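Local coordinates for protein tRNA (cytosine(72)-C(5))-methyltransferase (PDB 5ZVE) that transfers a methyl group from S-adenosyl-L-methionine to the C5 position of cytosine 72 in several tRNAs, at residues Met26-Leu29 and Arg30-Val33. Residues are numbered along the deposited sequence; the frame is centred on the assembly and turned at random.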
# COMPACT_ATOMS: atom_id res chain seq x y z
N MET A 26 -12.18 6.31 10.06
CA MET A 26 -11.27 7.45 10.11
C MET A 26 -10.32 7.36 11.29
O MET A 26 -9.14 7.68 11.17
CB MET A 26 -12.06 8.76 10.16
CG MET A 26 -12.59 9.20 8.82
SD MET A 26 -13.44 10.79 8.87
CE MET A 26 -14.90 10.38 9.82
N LYS A 27 -10.82 6.90 12.43
CA LYS A 27 -9.98 6.71 13.61
C LYS A 27 -8.84 5.74 13.33
O LYS A 27 -7.69 6.00 13.68
CB LYS A 27 -10.80 6.22 14.80
CG LYS A 27 -9.97 6.03 16.07
CD LYS A 27 -10.79 5.43 17.20
CE LYS A 27 -9.89 4.84 18.28
NZ LYS A 27 -10.67 4.09 19.31
N LYS A 28 -9.16 4.61 12.72
CA LYS A 28 -8.16 3.59 12.44
C LYS A 28 -7.24 3.99 11.30
O LYS A 28 -6.06 3.63 11.30
CB LYS A 28 -8.84 2.25 12.15
CG LYS A 28 -9.44 1.59 13.38
CD LYS A 28 -8.54 1.82 14.59
CE LYS A 28 -9.08 1.10 15.82
NZ LYS A 28 -8.22 1.35 17.02
N LEU A 29 -7.78 4.73 10.33
CA LEU A 29 -6.99 5.21 9.20
C LEU A 29 -5.82 6.08 9.65
O LEU A 29 -4.79 6.15 8.97
CB LEU A 29 -7.86 6.01 8.22
CG LEU A 29 -8.66 5.24 7.17
CD1 LEU A 29 -9.44 6.21 6.27
CD2 LEU A 29 -7.75 4.36 6.33
N ARG A 30 -5.96 6.73 10.80
CA ARG A 30 -4.90 7.60 11.30
C ARG A 30 -3.72 6.80 11.83
O ARG A 30 -2.63 7.34 12.00
CB ARG A 30 -5.44 8.52 12.40
CG ARG A 30 -4.54 9.73 12.69
CD ARG A 30 -5.17 10.98 12.15
NE ARG A 30 -4.26 12.12 12.09
CZ ARG A 30 -4.09 13.02 13.06
NH1 ARG A 30 -4.78 12.93 14.19
NH2 ARG A 30 -3.24 14.02 12.88
N GLU A 31 -3.93 5.51 12.06
CA GLU A 31 -2.91 4.65 12.66
C GLU A 31 -2.30 3.70 11.63
O GLU A 31 -2.93 3.39 10.62
CB GLU A 31 -3.51 3.84 13.81
CG GLU A 31 -4.34 4.63 14.81
CD GLU A 31 -4.99 3.74 15.86
OE1 GLU A 31 -4.85 2.50 15.75
OE2 GLU A 31 -5.63 4.27 16.79
N PRO A 32 -1.07 3.24 11.89
CA PRO A 32 -0.47 2.21 11.02
C PRO A 32 -1.25 0.91 11.11
O PRO A 32 -1.98 0.71 12.09
CB PRO A 32 0.95 2.05 11.58
CG PRO A 32 1.18 3.26 12.44
CD PRO A 32 -0.16 3.64 12.97
N VAL A 33 -1.10 0.04 10.12
CA VAL A 33 -1.82 -1.23 10.15
C VAL A 33 -1.40 -2.01 11.39
O VAL A 33 -0.25 -1.92 11.83
CB VAL A 33 -1.56 -2.07 8.87
CG1 VAL A 33 -2.04 -1.30 7.64
CG2 VAL A 33 -0.10 -2.45 8.75
O HOH W 1 -5.93 -0.02 16.18
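Over one face of the E31 carboxylate stand K28 NZ, tilted about 30° out of its plane as seen from CD, and the backbone oxygen K27 O, 4.1 Å from E31 CD; a water lies near the plane on the OE1 side. K28 NZ is nearly equidistant from the two oxygens, 3.8 Å from E31 OE1 and 3.9 Å from E31 OE2. The pair with OE1 is a long salt bridge, bridged by a water that accepts from K28 NZ at 2.8 Å and donates to E31 OE1; the same oxygen also pairs with R75. The other flat group, the guanidinium of R30, leads away from the helix: it makes a cation-pi contact with W286, and its NE bonds to L285 O. The K28 and E31 side chains run alongside each other, K28 bending at chi2 (-38°) to reach the carboxylate, whereas E31 is extended beyond CG. An alanine in place of E31 would probably leave K28 NZ and R75 without their shared carboxylate and the bridging water with one mate fewer. Along the backbone, R30 N is shared weakly between M26 O (3.3 Å) and K27 O (3.4 Å), and E31 N makes an i-3 bond to K28 O at 2.9 Å. The side chain of L29 is about 9 Å from that of C323, the predicted nucleophile. Within the ferredoxin-like region the turn thus leads from helix 19-29 toward strand 35-40, with M26 packed on helix 7-17 and K28 and L29 against helix 366-369.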